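Local coordinates for protein sulfotransferase (Alicyclobacillus acidocaldarius subsp. acidocaldarius, PDB 3RNL) that probably transfers sulfuryl groups as a member of the sulfotransferase family, whose alpha/beta fold belongs to the P-loop superfamily, at residues P57-M62 against H154-W159; E41-S46 against S90-F95; S125-L130 against W159-V164. All coordinates share one frame; numbering follows the deposited sequence.

Contact 1: P57-M62 against H154-W159; sequences PGDEGM and HYEPLW
Asp-59 and Glu-156 cross obliquely in this buried contact, their carboxylate planes 81° apart, and the Glu-156 side chain passes Asp-59 and then Met-62. Glu-156 CB lies 3.6 Å from Asp-59 OD2. Glu-156 CG sits between the backbone N and the carbonyl carbon (chi1 75°), which brings it to 3.5 Å from Asp-59 OD1. The chain then bends, and Glu-156 CD comes to 3.8 Å from CG of Met-62, a selenomethionine, whose side chain crosses it at about a right angle. At the tip, OE1 forms a salt bridge with Arg-135 and accepts a bond from a water that also donates to Gly-58 O and weakly accepts from Met-62 N, tying the turn and first helical residues of 57-62 to Glu-156. Glu-156 OE2 takes the amide of Leu-158, Leu-158 N to Glu-156 OE2 3.2 Å, from above the carboxylate plane.

Trp-159 NE1 donates a hydrogen bond to Asp-59 OD1 at 2.9 Å, almost straight at 169°, in the indole plane and on the syn lone pair. The other oxygen, Asp-59 OD2, receives Glu-156 N at 2.8 Å, here from above the carboxylate. Asp-59 OD1 and Glu-156 OE1 stand 4.3 Å apart, a like-charge approach probably eased by Arg-135, which bridges both acids. On the exposed side Pro-57 fills the corner between two aromatic residues, its CD 3.6 Å from Tyr-155 CE1 and its CG against Trp-159 CZ2.

The contact joins the start of helix 60-64 to the loop between helices 147-152 and 167-178. Leu-158 and Trp-159 rest on helix 119-132, Tyr-155 and Trp-159 touch Arg-150 of helix 147-152, and Pro-157 meets Phe-92 in the loop beyond strand 85-89.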
# COMPACT_ATOMS: atom_id res chain seq x y z
N PRO A 57 5.56 4.68 19.80
CA PRO A 57 6.32 3.50 20.25
C PRO A 57 6.59 2.54 19.10
O PRO A 57 5.67 2.16 18.37
CB PRO A 57 5.40 2.86 21.31
CG PRO A 57 4.09 3.51 21.19
CD PRO A 57 4.26 4.83 20.48
N GLY A 58 7.85 2.15 18.94
CA GLY A 58 8.25 1.27 17.85
C GLY A 58 8.26 1.91 16.47
O GLY A 58 8.37 1.19 15.47
N ASP A 59 8.18 3.24 16.38
CA ASP A 59 8.13 3.93 15.08
C ASP A 59 9.53 4.10 14.47
O ASP A 59 9.67 4.64 13.36
CB ASP A 59 7.52 5.33 15.22
CG ASP A 59 6.02 5.32 15.40
OD1 ASP A 59 5.44 4.24 15.66
OD2 ASP A 59 5.41 6.40 15.29
N GLU A 60 10.54 3.65 15.20
CA GLU A 60 11.94 3.84 14.79
C GLU A 60 12.23 3.45 13.34
O GLU A 60 12.99 4.13 12.64
CB GLU A 60 12.88 3.11 15.76
CG GLU A 60 13.00 3.74 17.15
CD GLU A 60 11.83 3.43 18.08
OE1 GLU A 60 11.75 4.02 19.17
OE2 GLU A 60 10.98 2.58 17.71
N GLY A 61 11.63 2.35 12.89
CA GLY A 61 11.83 1.86 11.53
C GLY A 61 11.50 2.86 10.44
O GLY A 61 12.21 2.99 9.44
N MSE A 62 10.42 3.61 10.61
CA MSE A 62 10.07 4.59 9.60
C MSE A 62 11.01 5.79 9.65
O MSE A 62 11.17 6.50 8.67
CB MSE A 62 8.60 5.01 9.70
CG MSE A 62 7.63 3.95 9.20
SE MSE A 62 7.63 3.81 7.24
CE MSE A 62 6.65 5.42 6.86
N HIS A 154 2.50 13.24 15.50
CA HIS A 154 3.36 12.67 14.45
C HIS A 154 3.78 11.22 14.68
O HIS A 154 4.93 10.85 14.44
CB HIS A 154 4.61 13.54 14.25
CG HIS A 154 4.30 14.98 13.95
ND1 HIS A 154 5.12 16.01 14.34
CD2 HIS A 154 3.28 15.55 13.27
CE1 HIS A 154 4.61 17.16 13.93
NE2 HIS A 154 3.49 16.90 13.27
N TYR A 155 2.84 10.39 15.11
CA TYR A 155 3.05 8.95 15.06
C TYR A 155 3.13 8.54 13.59
O TYR A 155 2.67 9.26 12.71
CB TYR A 155 1.87 8.21 15.69
CG TYR A 155 1.90 8.09 17.20
CD1 TYR A 155 1.50 6.90 17.81
CD2 TYR A 155 2.34 9.14 18.00
CE1 TYR A 155 1.50 6.78 19.19
CE2 TYR A 155 2.35 9.01 19.39
CZ TYR A 155 1.94 7.83 19.97
OH TYR A 155 1.94 7.69 21.35
N GLU A 156 3.71 7.37 13.33
CA GLU A 156 3.71 6.88 11.95
C GLU A 156 2.31 6.44 11.50
O GLU A 156 1.41 6.20 12.32
CB GLU A 156 4.73 5.75 11.78
CG GLU A 156 4.29 4.45 12.38
CD GLU A 156 4.57 3.29 11.43
OE1 GLU A 156 5.28 2.35 11.84
OE2 GLU A 156 4.06 3.33 10.28
N PRO A 157 2.09 6.38 10.18
CA PRO A 157 0.73 6.18 9.66
C PRO A 157 0.13 4.80 9.94
O PRO A 157 -1.08 4.65 9.76
CB PRO A 157 0.84 6.42 8.14
CG PRO A 157 2.19 7.01 7.93
CD PRO A 157 3.06 6.66 9.10
N LEU A 158 0.92 3.82 10.36
CA LEU A 158 0.32 2.53 10.75
C LEU A 158 -0.74 2.76 11.83
O LEU A 158 -1.72 2.02 11.91
CB LEU A 158 1.39 1.55 11.25
CG LEU A 158 0.91 0.11 11.53
CD1 LEU A 158 0.16 -0.50 10.33
CD2 LEU A 158 2.10 -0.77 11.92
N TRP A 159 -0.53 3.79 12.64
CA TRP A 159 -1.48 4.11 13.69
C TRP A 159 -2.74 4.82 13.18
O TRP A 159 -3.69 5.00 13.95
CB TRP A 159 -0.84 5.01 14.76
CG TRP A 159 0.37 4.46 15.45
CD1 TRP A 159 1.68 4.61 15.05
CD2 TRP A 159 0.41 3.76 16.70
NE1 TRP A 159 2.52 4.02 15.97
CE2 TRP A 159 1.76 3.49 16.99
CE3 TRP A 159 -0.58 3.33 17.59
CZ2 TRP A 159 2.16 2.80 18.14
CZ3 TRP A 159 -0.18 2.65 18.75
CH2 TRP A 159 1.18 2.39 19.01
O HOH W 1 8.29 1.83 12.41

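Contact 2: E41-S46 against S90-F95; sequences EAHFFS and SVFYLF
Glu-41 and His-43 hold the type I beta turn Ser-90 to Tyr-93, just after strand 85-89, through three hydrogen bonds. Val-91 N donates to Glu-41 OE1 on its syn lone pair at 2.8 Å. The chain of Glu-41, bent at chi2 (-68°), carries its carboxylate over to that amide. His-43 N donates a hydrogen bond to Ser-90 OG at 2.9 Å, and Phe-92 N reaches His-43 NE2 at 3.0 Å, close to the imidazole plane. The ring's other nitrogen, ND1, donates back to Glu-41 O from well above the carbonyl plane.

Packing completes the hold. Ser-90 CB lies over the centre of the imidazole face, a CH-pi contact 3.5 Å from the His-43 ring centroid, and also covers a face of the Tyr-93 ring. Tyr-93 CE1 comes to 3.5 Å from His-43 CA, while Ser-46 OG meets the ring edge at Tyr-93 CD1, 3.2 Å away. His-43, Phe-92 and Tyr-93 form an aromatic cluster; the His-43 and Phe-92 planes differ by 26°, but the rings hardly overlap. Farther out, Glu-88 binds both Ser-90 OG and Tyr-93 OH, and Ser-46 OG bonds to Thr-99.

With both nitrogens engaged and Ser-90 CB seated on one face, the imidazole has little freedom to rotate. NE2 accepts while ND1 donates, consistent with a neutral ring carrying its hydrogen on ND1.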
# COMPACT_ATOMS: atom_id res chain seq x y z
N GLU A 41 9.57 -0.78 2.01
CA GLU A 41 9.31 0.41 2.83
C GLU A 41 10.43 1.45 2.77
O GLU A 41 10.58 2.24 3.70
CB GLU A 41 9.08 0.02 4.30
CG GLU A 41 8.01 -1.03 4.52
CD GLU A 41 6.64 -0.50 4.19
OE1 GLU A 41 6.28 -0.52 3.01
OE2 GLU A 41 5.93 -0.04 5.12
N ALA A 42 11.19 1.48 1.68
CA ALA A 42 12.16 2.55 1.51
C ALA A 42 11.50 3.94 1.61
O ALA A 42 12.08 4.86 2.18
CB ALA A 42 12.90 2.41 0.16
N HIS A 43 10.30 4.06 1.04
CA HIS A 43 9.53 5.31 1.04
C HIS A 43 10.26 6.52 0.47
O HIS A 43 9.95 7.67 0.81
CB HIS A 43 8.97 5.63 2.45
CG HIS A 43 7.81 4.76 2.82
ND1 HIS A 43 7.97 3.58 3.52
CD2 HIS A 43 6.49 4.84 2.51
CE1 HIS A 43 6.79 2.99 3.66
NE2 HIS A 43 5.87 3.75 3.07
N PHE A 44 11.20 6.27 -0.44
CA PHE A 44 11.99 7.36 -1.02
C PHE A 44 11.13 8.50 -1.58
O PHE A 44 11.41 9.69 -1.36
CB PHE A 44 12.93 6.80 -2.09
CG PHE A 44 13.71 7.85 -2.82
CD1 PHE A 44 14.78 8.50 -2.20
CD2 PHE A 44 13.39 8.19 -4.12
CE1 PHE A 44 15.50 9.48 -2.87
CE2 PHE A 44 14.11 9.15 -4.80
CZ PHE A 44 15.18 9.80 -4.17
N PHE A 45 10.09 8.15 -2.33
CA PHE A 45 9.26 9.18 -2.99
C PHE A 45 8.29 9.89 -2.05
O PHE A 45 7.62 10.84 -2.45
CB PHE A 45 8.54 8.58 -4.21
CG PHE A 45 9.48 8.24 -5.33
CD1 PHE A 45 10.06 9.25 -6.08
CD2 PHE A 45 9.83 6.92 -5.59
CE1 PHE A 45 10.95 8.95 -7.12
CE2 PHE A 45 10.73 6.62 -6.60
CZ PHE A 45 11.28 7.64 -7.37
N SER A 46 8.16 9.38 -0.82
CA SER A 46 7.34 10.03 0.21
C SER A 46 8.07 10.93 1.21
O SER A 46 7.42 11.67 1.95
CB SER A 46 6.56 8.95 0.98
OG SER A 46 5.62 8.36 0.10
N SER A 90 6.52 0.28 -1.25
CA SER A 90 6.41 0.97 0.05
C SER A 90 4.94 1.29 0.28
O SER A 90 4.33 1.98 -0.54
CB SER A 90 7.22 2.28 0.02
OG SER A 90 8.61 2.03 -0.10
N VAL A 91 4.37 0.80 1.38
CA VAL A 91 2.92 0.81 1.53
C VAL A 91 2.28 2.17 1.83
O VAL A 91 1.06 2.30 1.69
CB VAL A 91 2.45 -0.22 2.57
CG1 VAL A 91 2.85 -1.62 2.12
CG2 VAL A 91 3.02 0.12 3.93
N PHE A 92 3.05 3.16 2.27
CA PHE A 92 2.47 4.48 2.46
C PHE A 92 2.66 5.43 1.26
O PHE A 92 2.34 6.61 1.33
CB PHE A 92 2.88 5.10 3.80
CG PHE A 92 2.44 4.28 4.98
CD1 PHE A 92 1.09 4.15 5.28
CD2 PHE A 92 3.36 3.61 5.77
CE1 PHE A 92 0.67 3.38 6.38
CE2 PHE A 92 2.95 2.85 6.86
CZ PHE A 92 1.60 2.73 7.16
N TYR A 93 3.23 4.91 0.18
CA TYR A 93 3.27 5.69 -1.06
C TYR A 93 1.87 6.18 -1.45
O TYR A 93 1.70 7.28 -1.95
CB TYR A 93 3.85 4.83 -2.18
CG TYR A 93 5.36 4.78 -2.28
CD1 TYR A 93 6.16 5.73 -1.67
CD2 TYR A 93 5.98 3.79 -3.04
CE1 TYR A 93 7.55 5.70 -1.80
CE2 TYR A 93 7.36 3.75 -3.18
CZ TYR A 93 8.13 4.71 -2.56
OH TYR A 93 9.49 4.67 -2.70
N LEU A 94 0.86 5.35 -1.22
CA LEU A 94 -0.52 5.72 -1.59
C LEU A 94 -1.02 6.87 -0.71
O LEU A 94 -1.72 7.79 -1.15
CB LEU A 94 -1.42 4.48 -1.43
CG LEU A 94 -2.89 4.73 -1.78
CD1 LEU A 94 -3.07 5.15 -3.26
CD2 LEU A 94 -3.75 3.49 -1.47
N PHE A 95 -0.61 6.83 0.56
CA PHE A 95 -1.13 7.74 1.56
C PHE A 95 -0.54 9.15 1.49
O PHE A 95 -1.26 10.14 1.63
CB PHE A 95 -0.88 7.15 2.96
CG PHE A 95 -1.26 8.08 4.09
CD1 PHE A 95 -2.59 8.29 4.42
CD2 PHE A 95 -0.28 8.74 4.83
CE1 PHE A 95 -2.95 9.14 5.47
CE2 PHE A 95 -0.63 9.60 5.87
CZ PHE A 95 -1.96 9.80 6.19

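Contact 3: S125-L130 against W159-V164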
# COMPACT_ATOMS: atom_id res chain seq x y z
N SER A 125 -6.64 -4.88 11.08
CA SER A 125 -5.37 -5.53 10.78
C SER A 125 -4.18 -4.71 11.26
O SER A 125 -3.20 -5.26 11.78
CB SER A 125 -5.25 -5.79 9.27
OG SER A 125 -4.05 -6.46 8.99
N ALA A 126 -4.24 -3.39 11.08
CA ALA A 126 -3.18 -2.51 11.56
C ALA A 126 -3.09 -2.59 13.08
O ALA A 126 -2.00 -2.67 13.65
CB ALA A 126 -3.41 -1.08 11.12
N TYR A 127 -4.25 -2.57 13.74
CA TYR A 127 -4.31 -2.70 15.19
C TYR A 127 -3.64 -4.00 15.65
O TYR A 127 -2.78 -3.99 16.54
CB TYR A 127 -5.77 -2.67 15.67
CG TYR A 127 -5.91 -3.03 17.13
CD1 TYR A 127 -5.48 -2.16 18.12
CD2 TYR A 127 -6.46 -4.24 17.51
CE1 TYR A 127 -5.60 -2.50 19.48
CE2 TYR A 127 -6.58 -4.59 18.86
CZ TYR A 127 -6.15 -3.71 19.83
OH TYR A 127 -6.26 -4.06 21.16
N MSE A 128 -4.04 -5.12 15.05
CA MSE A 128 -3.48 -6.42 15.42
C MSE A 128 -1.97 -6.45 15.24
O MSE A 128 -1.25 -7.06 16.03
CB MSE A 128 -4.14 -7.55 14.62
CG MSE A 128 -5.60 -7.76 15.00
SE MSE A 128 -6.37 -9.39 14.22
CE MSE A 128 -6.67 -8.73 12.41
N HIS A 129 -1.50 -5.80 14.18
CA HIS A 129 -0.06 -5.70 13.90
C HIS A 129 0.65 -4.96 15.04
O HIS A 129 1.67 -5.43 15.56
CB HIS A 129 0.15 -4.98 12.56
CG HIS A 129 1.58 -4.75 12.19
ND1 HIS A 129 2.03 -4.79 10.89
CD2 HIS A 129 2.66 -4.41 12.94
CE1 HIS A 129 3.32 -4.53 10.85
NE2 HIS A 129 3.73 -4.29 12.08
N LEU A 130 0.09 -3.82 15.43
CA LEU A 130 0.66 -3.02 16.52
C LEU A 130 0.65 -3.76 17.85
O LEU A 130 1.59 -3.66 18.63
CB LEU A 130 -0.07 -1.67 16.65
CG LEU A 130 0.12 -0.73 15.45
CD1 LEU A 130 -0.97 0.36 15.43
CD2 LEU A 130 1.51 -0.12 15.51
N TRP A 159 -0.53 3.79 12.64
CA TRP A 159 -1.48 4.11 13.69
C TRP A 159 -2.74 4.82 13.18
O TRP A 159 -3.69 5.00 13.95
CB TRP A 159 -0.84 5.01 14.76
CG TRP A 159 0.37 4.46 15.45
CD1 TRP A 159 1.68 4.61 15.05
CD2 TRP A 159 0.41 3.76 16.70
NE1 TRP A 159 2.52 4.02 15.97
CE2 TRP A 159 1.76 3.49 16.99
CE3 TRP A 159 -0.58 3.33 17.59
CZ2 TRP A 159 2.16 2.80 18.14
CZ3 TRP A 159 -0.18 2.65 18.75
CH2 TRP A 159 1.18 2.39 19.01
N TYR A 160 -2.79 5.24 11.91
CA TYR A 160 -3.93 6.09 11.60
C TYR A 160 -4.96 5.17 10.96
O TYR A 160 -5.06 5.06 9.73
CB TYR A 160 -3.53 7.11 10.51
CG TYR A 160 -2.36 8.04 10.80
CD1 TYR A 160 -1.75 8.11 12.05
CD2 TYR A 160 -1.85 8.85 9.78
CE1 TYR A 160 -0.66 8.98 12.26
CE2 TYR A 160 -0.78 9.70 9.99
CZ TYR A 160 -0.19 9.76 11.22
OH TYR A 160 0.88 10.62 11.38
N TYR A 161 -5.88 4.71 11.78
CA TYR A 161 -6.77 3.64 11.37
C TYR A 161 -7.71 4.16 10.31
O TYR A 161 -7.93 3.52 9.28
CB TYR A 161 -7.58 3.16 12.57
CG TYR A 161 -6.72 2.52 13.61
CD1 TYR A 161 -5.95 1.40 13.32
CD2 TYR A 161 -6.67 3.02 14.91
CE1 TYR A 161 -5.14 0.81 14.28
CE2 TYR A 161 -5.88 2.44 15.87
CZ TYR A 161 -5.12 1.33 15.56
OH TYR A 161 -4.33 0.76 16.53
N ARG A 162 -8.29 5.32 10.59
CA ARG A 162 -9.24 5.94 9.67
C ARG A 162 -8.55 6.63 8.49
O ARG A 162 -8.94 6.43 7.33
CB ARG A 162 -10.13 6.96 10.41
CG ARG A 162 -11.20 6.33 11.31
CD ARG A 162 -11.89 7.42 12.17
NE ARG A 162 -13.27 7.04 12.54
CZ ARG A 162 -13.61 6.47 13.69
NH1 ARG A 162 -12.68 6.20 14.59
NH2 ARG A 162 -14.88 6.17 13.93
N ALA A 163 -7.52 7.44 8.76
CA ALA A 163 -6.98 8.29 7.70
C ALA A 163 -6.43 7.46 6.54
O ALA A 163 -6.61 7.79 5.36
CB ALA A 163 -5.89 9.21 8.24
N VAL A 164 -5.77 6.36 6.87
CA VAL A 164 -5.13 5.53 5.84
C VAL A 164 -6.17 4.76 5.01
O VAL A 164 -5.92 4.41 3.85
CB VAL A 164 -4.07 4.60 6.48
CG1 VAL A 164 -3.65 3.49 5.53
CG2 VAL A 164 -2.87 5.44 6.92
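Trp-159 takes Leu-130 on one face of its indole. The two methyls spread over the benzene half: Leu-130 CD2 makes a CH-pi contact 4.0 Å from the centroid of the Trp-159 six-membered ring, 16° off the normal, while Leu-130 CD1 sits 3.7 Å from Trp-159 CE3. The Tyr-155 ring meets the opposite face edge-to-face. Tyr-160 turns away from the helix, and its hydroxyl makes a weak bond to Tyr-155 O.

Tyr-161 swings back and does most of the remaining work. Tyr-161 CE1 runs in beside the helix backbone, 3.8 Å from Tyr-127 CB and 4.1 Å from Ala-126 CB. The loop thereby packs on helix 119-132, which follows strand 111-116 of the parallel sheet in this alpha-beta-alpha sandwich. At the tip, Tyr-161 OH stands in the plane of the Tyr-127 ring, at its edge, 3.5 Å from Tyr-127 CD1, and meets Leu-130 CD1 tip to tip at 3.6 Å; its hydrogen-bond partner is Ser-143 on helix 140-145. Beyond it, the amides of Arg-162 and Ala-163 donate to the two carboxylate oxygens of Glu-147.

Contacts 1 and 3 share Trp-159 and lie about 11 Å apart between centres; contact 2 is about 13 Å from contact 1 and about 16 Å from contact 3, again between centres. Along the chain, the segments of contact 1 alternate with those of each of the others, whereas contact 2 closes before contact 3 opens. The loop 154-164 therefore joins three regions: helix 60-64 through contact 1, helix 119-132 through contact 3, and the loop 90-95 after strand 85-89 through Phe-92, which packs on Leu-158, and Phe-95, which reaches Tyr-160 and Val-164. Selenomethionine Met-62 touches His-43, linking contacts 1 and 2. Together they pack the loops that follow strands 34-35 and 85-89 and the helix after strand 111-116 against one another.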